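Local coordinates for OxyA protein (Actinoplanes teichomyceticus, PDB 5HH3), which is a haem-dependent cytochrome P450 that probably carries out a phenolic coupling step, cyclising the peptide precursor in glycopeptide antibiotic biosynthesis, at residues 20-25 with 313-318; 44-47 with 51-54. One frame throughout, in Å; residues are numbered along the deposited sequence.

Contact 1. Residues 20-25 with 313-318; sequences HRRDRF and SLLAAN
Leu315 CD1 sits over the centre of one face of the Arg22 guanidinium, 3.6 Å from Arg22 CZ, while Phe25 O lies at the edge of the same group, almost exactly in its plane. The His20 ring meets the other segment by its edge instead: Ser313 OG and CB and Leu315 CB all lie near the ring plane. His20 NE2 and Ser313 OG are 2.7 Å apart in a nearly straight hydrogen bond (163°) whose donor either group could be. Ser313 is the N-cap of helix 314-318, its OG accepting from Ala316 N at 3.0 Å, so one hydroxyl joins the imidazole to the first turn. The other ring nitrogen, His20 ND1, bonds to Ala16 O; with both nitrogens bonded the ring's rotation is fixed. Arg22 folds back on itself, bent at chi2 (-76°) and chi3 (-75°), which brings NH2 to Phe25 O at 2.9 Å and lays the aliphatic CD against Leu315 CD2 at 3.7 Å. Its guanidinium is held further by Leu282 O on NH2 and by a salt bridge from NH1 to Glu286. The contact thus joins the turn after helix 8-19 to the short helix 314-318, in the place of the K' helix of the P450 fold, directly after strand 309-312; Leu31 of helix 29-37 packs on His20, Ser313 and Leu315, and neighbouring Leu314 touches the haem.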
ATOM      1  N   HIS B  20       7.632   9.908  -9.081  1.00 28.31           N
ATOM      2  CA  HIS B  20       7.462   9.640 -10.502  1.00 28.99           C
ATOM      3  C   HIS B  20       6.217  10.253 -11.123  1.00 30.10           C
ATOM      4  O   HIS B  20       5.775   9.811 -12.171  1.00 29.85           O
ATOM      5  CB  HIS B  20       7.542   8.127 -10.740  1.00 27.52           C
ATOM      6  CG  HIS B  20       8.912   7.604 -10.529  1.00 27.02           C
ATOM      7  ND1 HIS B  20       9.383   7.255  -9.285  1.00 28.17           N
ATOM      8  CD2 HIS B  20       9.970   7.529 -11.366  1.00 27.07           C
ATOM      9  CE1 HIS B  20      10.652   6.900  -9.380  1.00 26.79           C
ATOM     10  NE2 HIS B  20      11.034   7.070 -10.632  1.00 26.51           N
ATOM     11  N   ARG B  21       5.682  11.275 -10.474  1.00 32.56           N
ATOM     12  CA  ARG B  21       4.781  12.233 -11.126  1.00 35.75           C
ATOM     13  C   ARG B  21       5.594  12.989 -12.180  1.00 35.51           C
ATOM     14  O   ARG B  21       6.812  12.827 -12.251  1.00 36.64           O
ATOM     15  CB  ARG B  21       4.202  13.197 -10.094  1.00 39.15           C
ATOM     16  CG  ARG B  21       3.307  12.517  -9.074  1.00 42.07           C
ATOM     17  CD  ARG B  21       2.610  13.541  -8.208  1.00 48.17           C
ATOM     18  NE  ARG B  21       1.725  12.920  -7.215  1.00 53.94           N
ATOM     19  CZ  ARG B  21       0.526  12.369  -7.462  1.00 58.08           C
ATOM     20  NH1 ARG B  21       0.002  12.334  -8.694  1.00 57.15           N
ATOM     21  NH2 ARG B  21      -0.168  11.841  -6.447  1.00 60.01           N
ATOM     22  N   ARG B  22       4.936  13.787 -13.008  1.00 35.60           N
ATOM     23  CA  ARG B  22       5.603  14.443 -14.134  1.00 36.39           C
ATOM     24  C   ARG B  22       5.194  15.903 -14.203  1.00 36.59           C
ATOM     25  O   ARG B  22       4.060  16.247 -13.882  1.00 37.48           O
ATOM     26  CB  ARG B  22       5.249  13.768 -15.468  1.00 36.03           C
ATOM     27  CG  ARG B  22       5.447  12.263 -15.507  1.00 36.89           C
ATOM     28  CD  ARG B  22       6.905  11.870 -15.632  1.00 35.23           C
ATOM     29  NE  ARG B  22       7.454  12.062 -16.971  1.00 35.08           N
ATOM     30  CZ  ARG B  22       7.544  11.144 -17.935  1.00 33.72           C
ATOM     31  NH1 ARG B  22       7.081   9.902 -17.783  1.00 33.49           N
ATOM     32  NH2 ARG B  22       8.110  11.484 -19.087  1.00 34.51           N
ATOM     33  N   ASP B  23       6.127  16.747 -14.617  1.00 36.35           N
ATOM     34  CA  ASP B  23       5.832  18.140 -14.941  1.00 39.34           C
ATOM     35  C   ASP B  23       5.787  18.198 -16.461  1.00 38.15           C
ATOM     36  O   ASP B  23       6.833  18.306 -17.128  1.00 36.26           O
ATOM     37  CB  ASP B  23       6.900  19.070 -14.381  1.00 41.60           C
ATOM     38  CG  ASP B  23       6.637  20.532 -14.719  1.00 45.87           C
ATOM     39  OD1 ASP B  23       5.556  20.876 -15.260  1.00 48.13           O
ATOM     40  OD2 ASP B  23       7.522  21.354 -14.440  1.00 50.58           O
ATOM     41  N   ARG B  24       4.573  18.084 -17.000  1.00 38.35           N
ATOM     42  CA  ARG B  24       4.382  17.849 -18.429  1.00 38.48           C
ATOM     43  C   ARG B  24       5.156  16.570 -18.828  1.00 36.17           C
ATOM     44  O   ARG B  24       4.784  15.505 -18.370  1.00 35.23           O
ATOM     45  CB  ARG B  24       4.712  19.120 -19.236  1.00 41.35           C
ATOM     46  CG  ARG B  24       3.909  20.331 -18.762  1.00 44.80           C
ATOM     47  CD  ARG B  24       4.118  21.603 -19.584  1.00 48.14           C
ATOM     48  NE  ARG B  24       3.508  21.470 -20.913  1.00 50.47           N
ATOM     49  CZ  ARG B  24       4.157  21.248 -22.064  1.00 51.81           C
ATOM     50  NH1 ARG B  24       5.488  21.152 -22.102  1.00 51.97           N
ATOM     51  NH2 ARG B  24       3.463  21.139 -23.204  1.00 52.13           N
ATOM     52  N   PHE B  25       6.228  16.659 -19.612  1.00 35.42           N
ATOM     53  CA  PHE B  25       7.035  15.492 -19.984  1.00 34.50           C
ATOM     54  C   PHE B  25       8.250  15.256 -19.093  1.00 34.00           C
ATOM     55  O   PHE B  25       8.923  14.230 -19.238  1.00 32.65           O
ATOM     56  CB  PHE B  25       7.524  15.626 -21.438  1.00 35.25           C
ATOM     57  CG  PHE B  25       6.415  15.789 -22.420  1.00 35.60           C
ATOM     58  CD1 PHE B  25       5.647  14.696 -22.783  1.00 35.17           C
ATOM     59  CD2 PHE B  25       6.103  17.025 -22.936  1.00 37.28           C
ATOM     60  CE1 PHE B  25       4.606  14.834 -23.679  1.00 35.96           C
ATOM     61  CE2 PHE B  25       5.053  17.170 -23.833  1.00 38.35           C
ATOM     62  CZ  PHE B  25       4.303  16.076 -24.198  1.00 37.19           C
ATOM     63  N   SER B 313      14.316   3.465 -11.154  1.00 24.50           N
ATOM     64  CA  SER B 313      13.727   4.562 -11.895  1.00 24.30           C
ATOM     65  C   SER B 313      14.192   4.539 -13.368  1.00 25.37           C
ATOM     66  O   SER B 313      15.263   5.070 -13.744  1.00 24.84           O
ATOM     67  CB  SER B 313      14.065   5.898 -11.242  1.00 24.72           C
ATOM     68  OG  SER B 313      13.444   6.976 -11.912  1.00 24.25           O
ATOM     69  N   LEU B 314      13.341   3.952 -14.197  1.00 24.81           N
ATOM     70  CA  LEU B 314      13.510   3.945 -15.637  1.00 24.63           C
ATOM     71  C   LEU B 314      13.431   5.362 -16.195  1.00 25.20           C
ATOM     72  O   LEU B 314      14.167   5.697 -17.120  1.00 25.53           O
ATOM     73  CB  LEU B 314      12.471   3.044 -16.305  1.00 24.60           C
ATOM     74  CG  LEU B 314      12.339   1.598 -15.818  1.00 24.14           C
ATOM     75  CD1 LEU B 314      11.309   0.825 -16.644  1.00 24.42           C
ATOM     76  CD2 LEU B 314      13.690   0.908 -15.872  1.00 25.08           C
ATOM     77  N   LEU B 315      12.563   6.194 -15.627  1.00 25.27           N
ATOM     78  CA  LEU B 315      12.514   7.619 -15.986  1.00 24.89           C
ATOM     79  C   LEU B 315      13.887   8.281 -15.747  1.00 25.73           C
ATOM     80  O   LEU B 315      14.444   8.906 -16.675  1.00 24.53           O
ATOM     81  CB  LEU B 315      11.413   8.328 -15.201  1.00 25.60           C
ATOM     82  CG  LEU B 315      11.193   9.828 -15.468  1.00 26.10           C
ATOM     83  CD1 LEU B 315      10.835  10.062 -16.900  1.00 26.88           C
ATOM     84  CD2 LEU B 315      10.102  10.383 -14.586  1.00 27.13           C
ATOM     85  N   ALA B 316      14.461   8.072 -14.553  1.00 25.51           N
ATOM     86  CA  ALA B 316      15.776   8.621 -14.233  1.00 27.41           C
ATOM     87  C   ALA B 316      16.854   8.146 -15.207  1.00 28.65           C
ATOM     88  O   ALA B 316      17.642   8.955 -15.681  1.00 30.22           O
ATOM     89  CB  ALA B 316      16.185   8.330 -12.790  1.00 27.04           C
ATOM     90  N   ALA B 317      16.854   6.860 -15.554  1.00 28.06           N
ATOM     91  CA  ALA B 317      17.855   6.317 -16.472  1.00 28.35           C
ATOM     92  C   ALA B 317      17.723   6.913 -17.868  1.00 28.54           C
ATOM     93  O   ALA B 317      18.726   7.269 -18.485  1.00 29.83           O
ATOM     94  CB  ALA B 317      17.708   4.805 -16.569  1.00 28.50           C
ATOM     95  N   ASN B 318      16.489   6.984 -18.355  1.00 27.15           N
ATOM     96  CA  ASN B 318      16.196   7.415 -19.718  1.00 28.09           C
ATOM     97  C   ASN B 318      16.376   8.917 -19.919  1.00 29.29           C
ATOM     98  O   ASN B 318      16.716   9.361 -21.033  1.00 30.18           O
ATOM     99  CB  ASN B 318      14.781   6.997 -20.105  1.00 27.22           C
ATOM    100  CG  ASN B 318      14.630   5.492 -20.197  1.00 27.59           C
ATOM    101  OD1 ASN B 318      15.616   4.750 -20.127  1.00 28.89           O
ATOM    102  ND2 ASN B 318      13.407   5.029 -20.382  1.00 27.67           N
TER

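Contact 2. Residues 44-47 with 51-54; sequences GTEE and GRTA
Glu46 OE1 is gripped twice by Arg52, by the backbone N at 2.9 Å and by the side-chain NE at 2.8 Å, near the turn end of the beta hairpin of strands 40-45 and 53-57, the edge of the P450 fold's mixed sheet, 40-45 outermost within this chain and 53-57 beside strand 309-312. The donors approach differently: Arg52 N comes in nearly straight (170°) on the anti lone pair, whereas NE stands above the carboxylate plane. Glu46 OE2 completes a side-on salt bridge, taking Arg52 NH2 at 3.1 Å from its syn side but well out of plane. With carboxylate and guanidinium turned 57° against each other, the bridge is twisted. The side chains run side by side in the same direction; Glu46 reaches along with CG anti to the carbonyl carbon (chi1 -58°) and an extended chi2, and Arg52 bends at chi3 to bring NE round. Phe8 of helix 8-19 packs against both, and Arg185 of the second subunit makes a long, weak ion pair with Glu46 OE1.

Beyond the bridge, away from the turn, the backbones pair antiparallel. Gly44 and Ala54 form a hydrogen-bonded pair, Ala54 N giving to Gly44 O at 2.8 Å and Gly44 N returning a longer bond to Ala54 O; Glu46 N adds a bond to Arg52 O. Between them Thr45 and Thr53 make a non-hydrogen-bonded pair with both side chains on one face of the sheet. There the hydroxyls bond, Thr45 OG1 to Thr53 OG1 at 2.9 Å, and the methyl Thr45 CG2 rests 3.4 Å from Thr53 OG1.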
ATOM      1  N   GLY B  44      13.673   5.118   2.489  1.00 27.91           N
ATOM      2  CA  GLY B  44      13.398   5.046   3.912  1.00 28.96           C
ATOM      3  C   GLY B  44      13.936   3.784   4.550  1.00 28.83           C
ATOM      4  O   GLY B  44      14.286   2.826   3.845  1.00 28.54           O
ATOM      5  N   THR B  45      13.982   3.789   5.876  1.00 29.35           N
ATOM      6  CA  THR B  45      14.569   2.704   6.647  1.00 30.79           C
ATOM      7  C   THR B  45      13.703   2.440   7.864  1.00 31.67           C
ATOM      8  O   THR B  45      13.247   3.374   8.523  1.00 32.12           O
ATOM      9  CB  THR B  45      16.036   3.070   7.064  1.00 32.46           C
ATOM     10  OG1 THR B  45      16.842   3.262   5.879  1.00 33.33           O
ATOM     11  CG2 THR B  45      16.686   1.984   7.865  1.00 33.49           C
ATOM     12  N   GLU B  46      13.521   1.167   8.209  1.00 31.56           N
ATOM     13  CA  GLU B  46      12.872   0.807   9.474  1.00 33.16           C
ATOM     14  C   GLU B  46      13.863   1.114  10.595  1.00 34.44           C
ATOM     15  O   GLU B  46      15.031   0.699  10.520  1.00 32.84           O
ATOM     16  CB  GLU B  46      12.508  -0.680   9.504  1.00 33.17           C
ATOM     17  CG  GLU B  46      11.608  -1.089   8.375  1.00 32.66           C
ATOM     18  CD  GLU B  46      11.245  -2.561   8.436  1.00 33.48           C
ATOM     19  OE1 GLU B  46      12.157  -3.422   8.330  1.00 31.61           O
ATOM     20  OE2 GLU B  46      10.049  -2.834   8.583  1.00 33.67           O
ATOM     21  N   GLU B  47      13.393   1.842  11.607  1.00 36.85           N
ATOM     22  CA  GLU B  47      14.224   2.350  12.713  1.00 39.16           C
ATOM     23  C   GLU B  47      14.364   1.392  13.894  1.00 41.35           C
ATOM     24  O   GLU B  47      13.844   1.671  14.963  1.00 47.46           O
ATOM     25  CB  GLU B  47      13.618   3.664  13.244  1.00 41.18           C
ATOM     26  N   GLY B  51      16.321  -3.441  10.865  1.00 30.83           N
ATOM     27  CA  GLY B  51      15.426  -2.691  10.004  1.00 29.72           C
ATOM     28  C   GLY B  51      15.897  -2.629   8.572  1.00 28.68           C
ATOM     29  O   GLY B  51      17.100  -2.447   8.279  1.00 27.37           O
ATOM     30  N   ARG B  52      14.947  -2.800   7.663  1.00 27.71           N
ATOM     31  CA  ARG B  52      15.254  -2.821   6.249  1.00 26.43           C
ATOM     32  C   ARG B  52      15.224  -1.426   5.670  1.00 25.23           C
ATOM     33  O   ARG B  52      14.554  -0.546   6.196  1.00 24.97           O
ATOM     34  CB  ARG B  52      14.246  -3.701   5.515  1.00 26.58           C
ATOM     35  CG  ARG B  52      14.207  -5.132   6.043  1.00 28.29           C
ATOM     36  CD  ARG B  52      12.941  -5.819   5.569  1.00 29.43           C
ATOM     37  NE  ARG B  52      11.805  -5.460   6.409  1.00 30.91           N
ATOM     38  CZ  ARG B  52      10.531  -5.814   6.157  1.00 34.10           C
ATOM     39  NH1 ARG B  52      10.212  -6.551   5.083  1.00 33.60           N
ATOM     40  NH2 ARG B  52       9.559  -5.416   6.984  1.00 34.73           N
ATOM     41  N   THR B  53      15.909  -1.273   4.549  1.00 24.17           N
ATOM     42  CA  THR B  53      15.951  -0.038   3.805  1.00 24.26           C
ATOM     43  C   THR B  53      15.330  -0.238   2.433  1.00 23.42           C
ATOM     44  O   THR B  53      15.570  -1.255   1.751  1.00 23.08           O
ATOM     45  CB  THR B  53      17.395   0.440   3.634  1.00 24.83           C
ATOM     46  OG1 THR B  53      17.941   0.715   4.919  1.00 25.66           O
ATOM     47  CG2 THR B  53      17.497   1.665   2.727  1.00 24.19           C
ATOM     48  N   ALA B  54      14.542   0.745   2.032  1.00 22.89           N
ATOM     49  CA  ALA B  54      14.013   0.805   0.692  1.00 22.74           C
ATOM     50  C   ALA B  54      14.833   1.830  -0.084  1.00 23.25           C
ATOM     51  O   ALA B  54      14.965   2.999   0.333  1.00 23.26           O
ATOM     52  CB  ALA B  54      12.554   1.184   0.727  1.00 23.86           C
TER

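How the contacts relate
From the N terminus, the chain leaves helix 8-19 into residues 20-25, the first half of contact 1, then runs through helix 29-37 to the hairpin of contact 2, where 44-47 and 51-54 close a short loop of three residues. It continues through most of the helical body before 313-318 completes contact 1, closing a loop of 287 residues that contains contact 2. The two contacts do not touch: their centres are about 24 Å apart and their nearest atoms about 11 Å. They are linked through the mixed sheet, in which strand 53-57 runs parallel to strand 309-312, the strand leading into 313-318, and through helix 8-19, which packs on the hairpin and leads into 20-25.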